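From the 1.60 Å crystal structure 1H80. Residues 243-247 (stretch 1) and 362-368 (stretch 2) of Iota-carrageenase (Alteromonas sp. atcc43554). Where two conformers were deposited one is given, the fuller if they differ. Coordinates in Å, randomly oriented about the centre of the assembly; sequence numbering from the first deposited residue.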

ATOM      1  N   SER A 243      -6.310  -9.664   5.081  1.00 14.13           N
ATOM      2  CA  SER A 243      -6.579 -10.615   6.154  1.00 14.85           C
ATOM      3  C   SER A 243      -6.160  -9.940   7.451  1.00 14.90           C
ATOM      4  O   SER A 243      -5.069  -9.376   7.541  1.00 14.71           O
ATOM      5  CB  SER A 243      -5.811 -11.931   5.952  1.00 15.51           C
ATOM      6  OG  SER A 243      -4.411 -11.738   5.951  0.50 15.37           O
ATOM      7  N   LYS A 244      -7.045  -9.972   8.442  1.00 14.70           N
ATOM      8  CA  LYS A 244      -6.778  -9.354   9.738  1.00 15.44           C
ATOM      9  C   LYS A 244      -6.286  -7.917   9.610  1.00 15.30           C
ATOM     10  O   LYS A 244      -5.395  -7.486  10.342  1.00 16.44           O
ATOM     11  CB  LYS A 244      -5.752 -10.185  10.512  1.00 16.32           C
ATOM     12  CG  LYS A 244      -6.184 -11.624  10.734  1.00 18.81           C
ATOM     13  CD  LYS A 244      -5.139 -12.386  11.537  1.00 20.73           C
ATOM     14  CE  LYS A 244      -5.560 -13.829  11.758  1.00 22.95           C
ATOM     15  NZ  LYS A 244      -4.545 -14.589  12.542  1.00 25.83           N
ATOM     16  N   GLY A 245      -6.877  -7.169   8.685  1.00 14.73           N
ATOM     17  CA  GLY A 245      -6.460  -5.794   8.495  1.00 14.09           C
ATOM     18  C   GLY A 245      -7.610  -4.818   8.368  1.00 13.71           C
ATOM     19  O   GLY A 245      -8.733  -5.098   8.788  1.00 14.14           O
ATOM     20  N   LEU A 246      -7.320  -3.663   7.782  1.00 13.68           N
ATOM     21  CA  LEU A 246      -8.318  -2.620   7.587  1.00 14.04           C
ATOM     22  C   LEU A 246      -9.162  -2.872   6.347  1.00 13.58           C
ATOM     23  O   LEU A 246     -10.390  -2.870   6.411  1.00 14.54           O
ATOM     24  CB  LEU A 246      -7.638  -1.255   7.459  1.00 15.60           C
ATOM     25  CG  LEU A 246      -6.926  -0.686   8.686  1.00 16.62           C
ATOM     26  CD1 LEU A 246      -6.218   0.607   8.300  1.00 18.61           C
ATOM     27  CD2 LEU A 246      -7.934  -0.428   9.795  1.00 17.52           C
ATOM     28  N   ALA A 247      -8.494  -3.080   5.216  1.00 14.12           N
ATOM     29  CA  ALA A 247      -9.182  -3.314   3.954  1.00 13.30           C
ATOM     30  C   ALA A 247      -8.203  -3.829   2.916  1.00 13.25           C
ATOM     31  O   ALA A 247      -6.995  -3.678   3.064  1.00 13.40           O
ATOM     32  CB  ALA A 247      -9.808  -2.021   3.458  1.00 14.59           C
TER
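Stretch 2 362-368: YNADLKQ

Stretch 2 runs alongside stretch 1 in nearly the same direction, the touching parts diverging by 17°, with K244 set beside A364 (CA to CA 4.4 Å) and G245 beside D365 (CA to CA 4.6 Å). Y362 enters from a loop, out of reach. N363, at phi/psi -121/42, turns its CB toward stretch 1, where it meets the aliphatic part of K244 (N363 CB to K244 CG 4.2 Å); its carbonyl receives a CA-H...O contact, N363 O to K244 CA 3.3 Å. K244 has left-handed backbone angles (50/40).

From A364 to L366 the chain is a strand. A364 adds a small contact, its CA and CB each 3.9 Å from G245 O. D365 carries the one hydrogen bond between the stretches, D365 N to G245 O at 3.0 Å and 155°. Its CB points toward stretch 1, and D365 OD2 and K244 O, 3.4 Å apart, are both acceptors and do not bond; OD2 is satisfied elsewhere in the structure. L246 closes over this residue, its CD2 3.5 Å from D365 CB and 3.3 Å from D365 O. The CA-to-CB bond of L366 points away from stretch 1. That of K367 points sideways, and its CG lies 4.2 Å from L246 CD2, before Q368 leaves the contact. The design pairs one backbone hydrogen bond with one leucine methyl packed against D365 and K367.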

ATOM      1  N   TYR A 362     -13.012 -12.146  13.532  1.00 15.77           N
ATOM      2  CA  TYR A 362     -12.966 -11.429  14.805  1.00 16.18           C
ATOM      3  C   TYR A 362     -11.663 -10.677  15.038  1.00 16.29           C
ATOM      4  O   TYR A 362     -11.477 -10.064  16.089  1.00 16.62           O
ATOM      5  CB  TYR A 362     -13.174 -12.416  15.960  1.00 16.91           C
ATOM      6  CG  TYR A 362     -14.557 -13.015  16.008  1.00 18.47           C
ATOM      7  CD1 TYR A 362     -15.632 -12.284  16.506  1.00 19.62           C
ATOM      8  CD2 TYR A 362     -14.798 -14.303  15.529  1.00 19.70           C
ATOM      9  CE1 TYR A 362     -16.919 -12.814  16.525  1.00 20.32           C
ATOM     10  CE2 TYR A 362     -16.083 -14.844  15.541  1.00 20.77           C
ATOM     11  CZ  TYR A 362     -17.136 -14.093  16.040  1.00 21.20           C
ATOM     12  OH  TYR A 362     -18.410 -14.615  16.041  1.00 22.51           O
ATOM     13  N   ASN A 363     -10.760 -10.712  14.063  1.00 16.46           N
ATOM     14  CA  ASN A 363      -9.470 -10.051  14.226  1.00 16.94           C
ATOM     15  C   ASN A 363      -9.145  -8.982  13.198  1.00 15.78           C
ATOM     16  O   ASN A 363      -8.014  -8.891  12.719  1.00 16.48           O
ATOM     17  CB  ASN A 363      -8.366 -11.103  14.245  1.00 18.53           C
ATOM     18  CG  ASN A 363      -8.528 -12.078  15.388  1.00 20.86           C
ATOM     19  OD1 ASN A 363      -8.503 -11.687  16.553  1.00 23.25           O
ATOM     20  ND2 ASN A 363      -8.708 -13.353  15.063  1.00 22.83           N
ATOM     21  N   ALA A 364     -10.135  -8.166  12.867  1.00 15.10           N
ATOM     22  CA  ALA A 364      -9.935  -7.093  11.906  1.00 14.76           C
ATOM     23  C   ALA A 364      -9.302  -5.875  12.574  1.00 15.59           C
ATOM     24  O   ALA A 364      -9.421  -5.692  13.786  1.00 15.71           O
ATOM     25  CB  ALA A 364     -11.268  -6.700  11.292  1.00 16.20           C
ATOM     26  N   ASP A 365      -8.600  -5.063  11.785  1.00 14.51           N
ATOM     27  CA  ASP A 365      -8.011  -3.829  12.297  1.00 14.89           C
ATOM     28  C   ASP A 365      -9.169  -2.844  12.213  1.00 15.10           C
ATOM     29  O   ASP A 365      -9.819  -2.734  11.173  1.00 14.97           O
ATOM     30  CB  ASP A 365      -6.863  -3.321  11.409  1.00 15.48           C
ATOM     31  CG  ASP A 365      -5.561  -4.070  11.629  0.40 15.52           C
ATOM     32  OD1 ASP A 365      -5.324  -4.560  12.754  0.40 16.38           O
ATOM     33  OD2 ASP A 365      -4.753  -4.143  10.676  0.40 15.73           O
ATOM     34  N   LEU A 366      -9.431  -2.133  13.302  1.00 15.02           N
ATOM     35  CA  LEU A 366     -10.531  -1.182  13.328  1.00 15.69           C
ATOM     36  C   LEU A 366     -10.082   0.178  13.824  1.00 15.43           C
ATOM     37  O   LEU A 366      -9.224   0.279  14.693  1.00 15.71           O
ATOM     38  CB  LEU A 366     -11.646  -1.700  14.244  1.00 16.04           C
ATOM     39  CG  LEU A 366     -12.245  -3.061  13.883  1.00 16.68           C
ATOM     40  CD1 LEU A 366     -13.156  -3.549  15.006  1.00 17.59           C
ATOM     41  CD2 LEU A 366     -13.014  -2.940  12.576  1.00 16.77           C
ATOM     42  N   LYS A 367     -10.671   1.226  13.262  1.00 15.67           N
ATOM     43  CA  LYS A 367     -10.356   2.583  13.675  1.00 16.59           C
ATOM     44  C   LYS A 367     -11.387   2.981  14.721  1.00 16.56           C
ATOM     45  O   LYS A 367     -12.522   2.501  14.703  1.00 16.81           O
ATOM     46  CB  LYS A 367     -10.424   3.538  12.484  1.00 17.55           C
ATOM     47  CG  LYS A 367      -9.418   3.222  11.387  1.00 18.39           C
ATOM     48  CD  LYS A 367      -7.978   3.290  11.893  1.00 21.01           C
ATOM     49  CE  LYS A 367      -7.591   4.705  12.295  1.00 22.52           C
ATOM     50  NZ  LYS A 367      -6.163   4.808  12.717  1.00 24.22           N
ATOM     51  N   GLN A 368     -10.997   3.852  15.640  1.00 17.03           N
ATOM     52  CA  GLN A 368     -11.922   4.272  16.683  1.00 17.02           C
ATOM     53  C   GLN A 368     -13.219   4.857  16.129  1.00 17.87           C
ATOM     54  O   GLN A 368     -14.294   4.595  16.673  1.00 16.61           O
ATOM     55  CB  GLN A 368     -11.259   5.299  17.600  1.00 17.93           C
ATOM     56  CG  GLN A 368     -12.056   5.573  18.866  1.00 18.87           C
ATOM     57  CD  GLN A 368     -11.389   6.604  19.746  1.00 19.32           C
ATOM     58  OE1 GLN A 368     -11.534   7.805  19.526  1.00 20.51           O
ATOM     59  NE2 GLN A 368     -10.636   6.141  20.736  1.00 19.84           N
TER